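Local coordinates for protein dihydrodipicolinate synthase (Oceanobacillus iheyensis HTE831, PDB 3D0C) that probably catalyses the condensation of pyruvate with aspartate semialdehyde to 4-hydroxy-tetrahydrodipicolinate, an early step of lysine biosynthesis, on a TIM-barrel scaffold, at residues Lys10-Ser13 against Thr14-Ile18; Glu76-Asn79 against Gly80-Val84; Tyr90-Asp93 against Thr94-Leu98; Lys100-Asp104 against Ser105-Cys109. The protein carries 1 engineered substitution. One frame throughout, in Å; residues are numbered along the deposited sequence.

Contact 1 (Lys10-Ser13 against Thr14-Ile18)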
loop_
_atom_site.group_PDB
_atom_site.type_symbol
_atom_site.label_atom_id
_atom_site.label_comp_id
_atom_site.label_asym_id
_atom_site.label_seq_id
_atom_site.Cartn_x
_atom_site.Cartn_y
_atom_site.Cartn_z
ATOM N N LYS A 10 26.781 -11.429 5.069
ATOM C CA LYS A 10 27.641 -11.653 3.911
ATOM C C LYS A 10 26.946 -12.460 2.814
ATOM O O LYS A 10 27.344 -12.402 1.648
ATOM C CB LYS A 10 28.934 -12.357 4.339
ATOM C CG LYS A 10 29.823 -11.506 5.235
ATOM C CD LYS A 10 31.036 -12.293 5.685
ATOM C CE LYS A 10 31.936 -11.474 6.595
ATOM N NZ LYS A 10 33.028 -12.321 7.162
ATOM N N ARG A 11 25.905 -13.201 3.183
ATOM C CA ARG A 11 25.158 -14.010 2.219
ATOM C C ARG A 11 24.506 -13.180 1.114
ATOM O O ARG A 11 24.213 -13.691 0.025
ATOM C CB ARG A 11 24.049 -14.790 2.918
ATOM C CG ARG A 11 24.503 -15.771 3.982
ATOM C CD ARG A 11 23.302 -16.534 4.504
ATOM N NE ARG A 11 23.659 -17.518 5.521
ATOM C CZ ARG A 11 22.885 -18.540 5.863
ATOM N NH1 ARG A 11 21.710 -18.711 5.266
ATOM N NH2 ARG A 11 23.282 -19.395 6.798
ATOM N N PHE A 12 24.275 -11.903 1.391
ATOM C CA PHE A 12 23.610 -11.028 0.429
ATOM C C PHE A 12 24.495 -10.337 -0.603
ATOM O O PHE A 12 24.014 -9.529 -1.404
ATOM C CB PHE A 12 22.764 -10.024 1.203
ATOM C CG PHE A 12 21.812 -10.685 2.155
ATOM C CD1 PHE A 12 20.668 -11.318 1.682
ATOM C CD2 PHE A 12 22.099 -10.742 3.515
ATOM C CE1 PHE A 12 19.827 -12.005 2.543
ATOM C CE2 PHE A 12 21.265 -11.426 4.387
ATOM C CZ PHE A 12 20.125 -12.060 3.900
ATOM N N SER A 13 25.783 -10.669 -0.596
ATOM C CA SER A 13 26.714 -10.099 -1.566
ATOM C C SER A 13 26.583 -10.928 -2.832
ATOM O O SER A 13 27.525 -11.607 -3.247
ATOM C CB SER A 13 28.153 -10.171 -1.043
ATOM O OG SER A 13 28.312 -9.307 0.066
ATOM N N THR A 14 25.406 -10.873 -3.440
ATOM C CA THR A 14 25.129 -11.635 -4.651
ATOM C C THR A 14 23.772 -11.164 -5.170
ATOM O O THR A 14 23.285 -10.104 -4.774
ATOM C CB THR A 14 25.049 -13.147 -4.329
ATOM O OG1 THR A 14 24.930 -13.911 -5.540
ATOM C CG2 THR A 14 23.848 -13.423 -3.442
ATOM N N ILE A 15 23.163 -11.941 -6.057
ATOM C CA ILE A 15 21.851 -11.573 -6.573
ATOM C C ILE A 15 20.756 -12.171 -5.688
ATOM O O ILE A 15 20.789 -13.357 -5.361
ATOM C CB ILE A 15 21.643 -12.092 -8.018
ATOM C CG1 ILE A 15 22.596 -11.371 -8.980
ATOM C CG2 ILE A 15 20.177 -11.910 -8.433
ATOM C CD1 ILE A 15 22.447 -11.793 -10.438
ATOM N N SER A 16 19.810 -11.334 -5.268
ATOM C CA SER A 16 18.682 -11.800 -4.472
ATOM C C SER A 16 17.563 -11.974 -5.487
ATOM O O SER A 16 16.985 -10.990 -5.960
ATOM C CB SER A 16 18.267 -10.758 -3.425
ATOM O OG SER A 16 19.089 -10.828 -2.271
ATOM N N GLY A 17 17.270 -13.226 -5.829
ATOM C CA GLY A 17 16.233 -13.501 -6.804
ATOM C C GLY A 17 14.847 -13.521 -6.199
ATOM O O GLY A 17 14.608 -14.194 -5.193
ATOM N N ILE A 18 13.933 -12.786 -6.822
ATOM C CA ILE A 18 12.550 -12.707 -6.367
ATOM C C ILE A 18 11.726 -13.540 -7.351
ATOM O O ILE A 18 11.461 -13.104 -8.466
ATOM C CB ILE A 18 12.045 -11.253 -6.401
ATOM C CG1 ILE A 18 13.176 -10.291 -6.015
ATOM C CG2 ILE A 18 10.853 -11.098 -5.468
ATOM C CD1 ILE A 18 13.748 -10.494 -4.617
#
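S13 and T14 follow one another where the chain leaves a turn and straightens into the strand 15-17. The bend is an inverse gamma turn centred on S13, in which T14 N returns to F12 O at 2.8 Å; the N-H is bent away from a straight line (143°), and the bond is weak. One step earlier S13 N reaches K10 O at 3.2 Å. Beyond the turn the backbone of T14 is almost fully stretched, which carries the chain out of the loop.

On T14 the methyl does the local touching. CG2 sits between the backbone N and the carbonyl carbon, OG1 being anti to N (chi1 -173°), and this brings CG2 to 3.5 Å from R11 O. S16 OG lies at the edge of the F12 ring, near its plane, 4.3 Å from CD1.

F12 packs against A190 and I192 of strand 190-193, and R11 sends NH1 to a hydrogen bond with T83 OG1. S16, on the first barrel strand, pairs through its backbone with F211 and S213, and its side chain lies about 4 Å from that of K167, the predicted Schiff-base lysine. T14 and I15 lean outward onto L227 of helix 220-232.

Contact 2 (Glu76-Asn79 against Gly80-Val84)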
loop_
_atom_site.group_PDB
_atom_site.type_symbol
_atom_site.label_atom_id
_atom_site.label_comp_id
_atom_site.label_asym_id
_atom_site.label_seq_id
_atom_site.Cartn_x
_atom_site.Cartn_y
_atom_site.Cartn_z
ATOM N N GLU A 76 10.699 -25.262 1.812
ATOM C CA GLU A 76 10.878 -26.708 1.803
ATOM C C GLU A 76 11.483 -27.211 0.495
ATOM O O GLU A 76 12.342 -28.094 0.508
ATOM C CB GLU A 76 9.541 -27.403 2.093
ATOM C CG GLU A 76 8.906 -26.924 3.392
ATOM C CD GLU A 76 7.686 -27.726 3.807
ATOM O OE1 GLU A 76 6.834 -28.015 2.941
ATOM O OE2 GLU A 76 7.574 -28.052 5.008
ATOM N N LEU A 77 11.054 -26.649 -0.630
ATOM C CA LEU A 77 11.592 -27.065 -1.921
ATOM C C LEU A 77 13.085 -26.725 -2.000
ATOM O O LEU A 77 13.905 -27.562 -2.393
ATOM C CB LEU A 77 10.843 -26.377 -3.062
ATOM C CG LEU A 77 11.299 -26.759 -4.469
ATOM C CD1 LEU A 77 11.211 -28.268 -4.648
ATOM C CD2 LEU A 77 10.435 -26.051 -5.490
ATOM N N VAL A 78 13.433 -25.499 -1.617
ATOM C CA VAL A 78 14.825 -25.060 -1.630
ATOM C C VAL A 78 15.631 -26.016 -0.759
ATOM O O VAL A 78 16.746 -26.410 -1.106
ATOM C CB VAL A 78 14.975 -23.624 -1.072
ATOM C CG1 VAL A 78 16.449 -23.273 -0.924
ATOM C CG2 VAL A 78 14.288 -22.632 -1.997
ATOM N N ASN A 79 15.055 -26.369 0.386
ATOM C CA ASN A 79 15.673 -27.301 1.317
ATOM C C ASN A 79 17.144 -27.017 1.602
ATOM O O ASN A 79 17.993 -27.912 1.516
ATOM C CB ASN A 79 15.510 -28.725 0.776
ATOM C CG ASN A 79 15.980 -29.775 1.755
ATOM O OD1 ASN A 79 15.561 -29.795 2.911
ATOM N ND2 ASN A 79 16.854 -30.661 1.295
ATOM N N GLY A 80 17.443 -25.765 1.936
ATOM C CA GLY A 80 18.807 -25.386 2.259
ATOM C C GLY A 80 19.776 -25.165 1.108
ATOM O O GLY A 80 20.937 -24.837 1.353
ATOM N N ARG A 81 19.322 -25.336 -0.133
ATOM C CA ARG A 81 20.198 -25.138 -1.291
ATOM C C ARG A 81 20.539 -23.661 -1.522
ATOM O O ARG A 81 21.484 -23.337 -2.245
ATOM C CB ARG A 81 19.562 -25.735 -2.551
ATOM C CG ARG A 81 19.656 -27.259 -2.626
ATOM C CD ARG A 81 19.025 -27.799 -3.902
ATOM N NE ARG A 81 17.565 -27.753 -3.861
ATOM C CZ ARG A 81 16.782 -27.966 -4.912
ATOM N NH1 ARG A 81 17.316 -28.236 -6.095
ATOM N NH2 ARG A 81 15.465 -27.921 -4.779
ATOM N N ALA A 82 19.761 -22.777 -0.905
ATOM C CA ALA A 82 19.974 -21.339 -1.014
ATOM C C ALA A 82 19.399 -20.683 0.228
ATOM O O ALA A 82 18.694 -21.327 1.005
ATOM C CB ALA A 82 19.288 -20.788 -2.253
ATOM N N THR A 83 19.716 -19.410 0.422
ATOM C CA THR A 83 19.205 -18.670 1.567
ATOM C C THR A 83 17.796 -18.222 1.204
ATOM O O THR A 83 17.577 -17.660 0.131
ATOM C CB THR A 83 20.072 -17.427 1.873
ATOM O OG1 THR A 83 21.367 -17.838 2.322
ATOM C CG2 THR A 83 19.424 -16.573 2.948
ATOM N N VAL A 84 16.837 -18.472 2.089
ATOM C CA VAL A 84 15.460 -18.089 1.814
ATOM C C VAL A 84 15.031 -16.899 2.672
ATOM O O VAL A 84 15.163 -16.909 3.899
ATOM C CB VAL A 84 14.494 -19.287 2.038
ATOM C CG1 VAL A 84 13.067 -18.875 1.724
ATOM C CG2 VAL A 84 14.901 -20.461 1.151
#
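R81 folds back over the end of helix 64-78 and grips two of its last carbonyls. NH2 gives a nearly straight bond (165°) to L77 O at 2.9 Å, and NE reaches V78 O at 3.2 Å. Both oxygens lie at the edge of the guanidinium, near its plane, while the arginine nitrogens stand above the planes of the carbonyls they meet. V78 O takes a second bond, from R81 N at 3.0 Å, and the two donors come from opposite faces of its plane. The side chain can return in this way because it is bent at chi3 (-74°), which turns the guanidinium back towards the helix. The two bonds fix the guanidinium edge-on to the helix end and limit its rotation, and E40 of helix 32-44 forms a salt bridge with NH2.

V78 packs against the chain beyond the turn: CG1, anti to the backbone N (chi1 172°), lies 3.3 Å from A82 N and 4.0 Å from the methyl A82 CB. V78 and V84 meet tip to tip, CG1 to CG2 at 3.8 Å, and both also touch I50 of strand 49-50.

The bond from R81 N to V78 O closes a type I' turn over N79 and G80. Both have positive phi, a conformation that favours glycine at the second of them, where a CB would clash with N79 O. This tight reversal takes the chain from helix 64-78 into strand 83-88, completing the beta-alpha-beta unit that starts at strand 49-50, the repeating right-handed connection of a TIM barrel.

Contact 3 (Tyr90-Asp93 against Thr94-Leu98); sequences YSVD and TAIEL
S91 OG and T94 OG1 share a hydrogen bond of 2.8 Å, in which either hydroxyl may be the donor. The S91 oxygen is swung between its own backbone N and carbonyl carbon (chi1 77°), which turns it towards the first turn of the helix. S91 O accepts from A95 N at 2.8 Å, with the donor nearly in line with the carbonyl. I96 N to V92 O and E97 N to D93 O continue the helical bonding. S91 stands at the N-cap position, just before helix 92-104, which follows strand 83-88 in the barrel's beta-alpha-beta succession.

T94 also faces the aromatic side. Its CG2 lies 3.7 Å from Y90 CB and approaches the ring obliquely, while L98 CD1 meets the ring edge at CD2, 4.0 Å away. Replacing T94 by alanine is likely to leave S91 OG without its hydroxyl mate and to open a gap beside Y90 CB. On another flank V92 and I96 run side by side, CG1 to CD1 at 4.0 Å, next to I132 and A135 of helix 122-135. Y90 also meets F59 and Y60, and its ring stands about perpendicular to that of Y90 of the second subunit, whose T63 packs on D93 and T94.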
loop_
_atom_site.group_PDB
_atom_site.type_symbol
_atom_site.label_atom_id
_atom_site.label_comp_id
_atom_site.label_asym_id
_atom_site.label_seq_id
_atom_site.Cartn_x
_atom_site.Cartn_y
_atom_site.Cartn_z
ATOM N N TYR A 90 1.912 -5.828 6.205
ATOM C CA TYR A 90 0.645 -5.515 6.848
ATOM C C TYR A 90 0.843 -4.963 8.262
ATOM O O TYR A 90 1.905 -4.407 8.571
ATOM C CB TYR A 90 -0.257 -6.759 6.849
ATOM C CG TYR A 90 -0.538 -7.309 5.454
ATOM C CD1 TYR A 90 -1.143 -6.513 4.479
ATOM C CD2 TYR A 90 -0.217 -8.631 5.115
ATOM C CE1 TYR A 90 -1.430 -7.018 3.196
ATOM C CE2 TYR A 90 -0.501 -9.146 3.836
ATOM C CZ TYR A 90 -1.108 -8.337 2.885
ATOM O OH TYR A 90 -1.409 -8.852 1.639
ATOM N N SER A 91 -0.177 -5.095 9.107
ATOM C CA SER A 91 -0.106 -4.586 10.483
ATOM C C SER A 91 0.997 -5.303 11.272
ATOM O O SER A 91 1.401 -6.406 10.915
ATOM C CB SER A 91 -1.449 -4.786 11.184
ATOM O OG SER A 91 -1.617 -6.142 11.583
ATOM N N VAL A 92 1.464 -4.691 12.355
ATOM C CA VAL A 92 2.533 -5.291 13.141
ATOM C C VAL A 92 2.286 -6.753 13.513
ATOM O O VAL A 92 3.162 -7.593 13.314
ATOM C CB VAL A 92 2.806 -4.483 14.432
ATOM C CG1 VAL A 92 3.855 -5.194 15.276
ATOM C CG2 VAL A 92 3.291 -3.087 14.065
ATOM N N ASP A 93 1.104 -7.051 14.052
ATOM C CA ASP A 93 0.766 -8.412 14.463
ATOM C C ASP A 93 0.652 -9.370 13.287
ATOM O O ASP A 93 0.969 -10.557 13.399
ATOM C CB ASP A 93 -0.549 -8.410 15.254
ATOM C CG ASP A 93 -0.380 -7.888 16.674
ATOM O OD1 ASP A 93 0.709 -7.379 17.000
ATOM O OD2 ASP A 93 -1.345 -7.986 17.458
ATOM N N THR A 94 0.181 -8.859 12.159
ATOM C CA THR A 94 0.037 -9.688 10.970
ATOM C C THR A 94 1.414 -9.988 10.377
ATOM O O THR A 94 1.657 -11.083 9.869
ATOM C CB THR A 94 -0.848 -8.987 9.936
ATOM O OG1 THR A 94 -2.122 -8.713 10.531
ATOM C CG2 THR A 94 -1.055 -9.869 8.702
ATOM N N ALA A 95 2.321 -9.017 10.453
ATOM C CA ALA A 95 3.670 -9.202 9.931
ATOM C C ALA A 95 4.339 -10.290 10.757
ATOM O O ALA A 95 4.960 -11.204 10.213
ATOM C CB ALA A 95 4.477 -7.879 10.016
ATOM N N ILE A 96 4.186 -10.196 12.077
ATOM C CA ILE A 96 4.770 -11.173 12.989
ATOM C C ILE A 96 4.171 -12.554 12.720
ATOM O O ILE A 96 4.886 -13.560 12.709
ATOM C CB ILE A 96 4.528 -10.754 14.460
ATOM C CG1 ILE A 96 5.330 -9.481 14.757
ATOM C CG2 ILE A 96 4.930 -11.888 15.408
ATOM C CD1 ILE A 96 5.063 -8.860 16.124
ATOM N N GLU A 97 2.863 -12.589 12.483
ATOM C CA GLU A 97 2.170 -13.841 12.198
ATOM C C GLU A 97 2.785 -14.496 10.952
ATOM O O GLU A 97 3.089 -15.697 10.947
ATOM C CB GLU A 97 0.680 -13.570 11.965
ATOM C CG GLU A 97 -0.163 -14.828 11.820
ATOM C CD GLU A 97 -1.558 -14.545 11.295
ATOM O OE1 GLU A 97 -2.043 -13.401 11.447
ATOM O OE2 GLU A 97 -2.173 -15.476 10.740
ATOM N N LEU A 98 2.969 -13.702 9.899
ATOM C CA LEU A 98 3.558 -14.210 8.664
ATOM C C LEU A 98 5.006 -14.613 8.906
ATOM O O LEU A 98 5.471 -15.629 8.390
ATOM C CB LEU A 98 3.504 -13.146 7.565
ATOM C CG LEU A 98 2.149 -12.869 6.911
ATOM C CD1 LEU A 98 2.226 -11.613 6.071
ATOM C CD2 LEU A 98 1.758 -14.054 6.052
#

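Contact 4 (Lys100-Asp104 against Ser105-Cys109)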
loop_
_atom_site.group_PDB
_atom_site.type_symbol
_atom_site.label_atom_id
_atom_site.label_comp_id
_atom_site.label_asym_id
_atom_site.label_seq_id
_atom_site.Cartn_x
_atom_site.Cartn_y
_atom_site.Cartn_z
ATOM N N LYS A 100 6.581 -15.572 11.841
ATOM C CA LYS A 100 6.705 -16.787 12.637
ATOM C C LYS A 100 6.407 -18.004 11.782
ATOM O O LYS A 100 7.086 -19.025 11.890
ATOM C CB LYS A 100 5.753 -16.752 13.832
ATOM C CG LYS A 100 6.220 -15.872 14.984
ATOM C CD LYS A 100 5.171 -15.860 16.089
ATOM C CE LYS A 100 5.619 -15.072 17.311
ATOM N NZ LYS A 100 6.680 -15.774 18.082
ATOM N N SER A 101 5.400 -17.889 10.921
ATOM C CA SER A 101 5.025 -18.999 10.055
ATOM C C SER A 101 6.133 -19.414 9.086
ATOM O O SER A 101 6.444 -20.604 8.964
ATOM C CB SER A 101 3.760 -18.657 9.266
ATOM O OG SER A 101 3.480 -19.666 8.309
ATOM N N ALA A 102 6.728 -18.443 8.398
ATOM C CA ALA A 102 7.792 -18.744 7.443
ATOM C C ALA A 102 9.021 -19.320 8.138
ATOM O O ALA A 102 9.613 -20.282 7.656
ATOM C CB ALA A 102 8.172 -17.486 6.653
ATOM N N ILE A 103 9.397 -18.731 9.270
ATOM C CA ILE A 103 10.557 -19.190 10.030
ATOM C C ILE A 103 10.344 -20.608 10.552
ATOM O O ILE A 103 11.249 -21.439 10.479
ATOM C CB ILE A 103 10.850 -18.243 11.216
ATOM C CG1 ILE A 103 11.255 -16.870 10.680
ATOM C CG2 ILE A 103 11.964 -18.814 12.103
ATOM C CD1 ILE A 103 11.408 -15.813 11.762
ATOM N N ASP A 104 9.148 -20.878 11.074
ATOM C CA ASP A 104 8.830 -22.202 11.595
ATOM C C ASP A 104 8.947 -23.218 10.458
ATOM O O ASP A 104 9.243 -24.395 10.689
ATOM C CB ASP A 104 7.410 -22.235 12.177
ATOM C CG ASP A 104 7.095 -23.557 12.876
ATOM O OD1 ASP A 104 7.717 -23.846 13.920
ATOM O OD2 ASP A 104 6.230 -24.311 12.378
ATOM N N SER A 105 8.718 -22.755 9.230
ATOM C CA SER A 105 8.816 -23.617 8.057
ATOM C C SER A 105 10.273 -23.797 7.629
ATOM O O SER A 105 10.582 -24.633 6.779
ATOM C CB SER A 105 8.012 -23.033 6.896
ATOM O OG SER A 105 6.628 -23.044 7.185
ATOM N N GLY A 106 11.163 -23.003 8.218
ATOM C CA GLY A 106 12.569 -23.119 7.889
ATOM C C GLY A 106 13.217 -21.940 7.185
ATOM O O GLY A 106 14.405 -22.003 6.878
ATOM N N ALA A 107 12.465 -20.873 6.919
ATOM C CA ALA A 107 13.044 -19.707 6.247
ATOM C C ALA A 107 14.205 -19.178 7.075
ATOM O O ALA A 107 14.161 -19.198 8.303
ATOM C CB ALA A 107 11.990 -18.614 6.057
ATOM N N ASP A 108 15.237 -18.690 6.398
ATOM C CA ASP A 108 16.428 -18.190 7.063
ATOM C C ASP A 108 16.346 -16.758 7.535
ATOM O O ASP A 108 17.019 -16.376 8.487
ATOM C CB ASP A 108 17.620 -18.302 6.111
ATOM C CG ASP A 108 17.785 -19.691 5.560
ATOM O OD1 ASP A 108 18.184 -20.587 6.334
ATOM O OD2 ASP A 108 17.506 -19.888 4.359
ATOM N N CYS A 109 15.510 -15.972 6.868
ATOM C CA CYS A 109 15.404 -14.551 7.154
ATOM C C CYS A 109 14.059 -14.062 6.612
ATOM O O CYS A 109 13.406 -14.765 5.831
ATOM C CB CYS A 109 16.576 -13.859 6.418
ATOM S SG CYS A 109 16.775 -12.065 6.510
#
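A102 O is the acceptor on which the end of helix 92-104 closes. A107 N donates to it at 3.0 Å with a fairly straight N-H (163°), the nitrogen tilted somewhat from the carbonyl plane. S105 N, 3.1 Å from the same oxygen, adds a weak bond and divides itself with a second weak one to S101 O. Next to them G106 N bonds to I103 O at 2.8 Å, coming from well above the plane of that carbonyl.

The side chains follow the same turn. A107 CB points back at the helix and lies 4.0 Å from A102 CB, so two methyls seal the apolar side of the bend, where both also touch A86 of strand 83-88. On S105 the hydroxyl is placed anti to the carbonyl carbon, beside the backbone N (chi1 -66°), which leaves OG 3.0 Å from S101 O; OG is hydrogen-bonded to T72 OG1 of helix 64-78.

G106 takes a positive phi of 114°, at which any CB would jam against the carbonyl oxygen of S105, and this calls for glycine. After it the chain turns away through D108, whose carboxylate accepts from V84 N, and C109 joins the edge of strand 83-88 by backbone bonds. The two bonds back from G106 and A107 across a left-handed residue are a Schellman motif, here ending a barrel helix and sending the chain into strand 109-112.

Overall arrangement
All four contacts belong to one TIM barrel, at different depths. Contact 1 is the most buried, at the first strand and near the predicted catalytic lysine; contacts 2, 3 and 4 are partly buried, 2 and 4 where helices 64-78 and 92-104 end and turn into strands 83-88 and 109-112. These two touch through V84 with D108 and C109, and contact 1 reaches both from R11. Contact 3 opens the helix that contact 4 closes, but with a serine-threonine hydroxyl pair at the N-cap position and an aromatic cluster at the subunit interface. Chemistry varies accordingly: a weak backbone turn in contact 1, an arginine bonded to helix-end carbonyls in contact 2, glycine-dependent backbone bonds in contact 4.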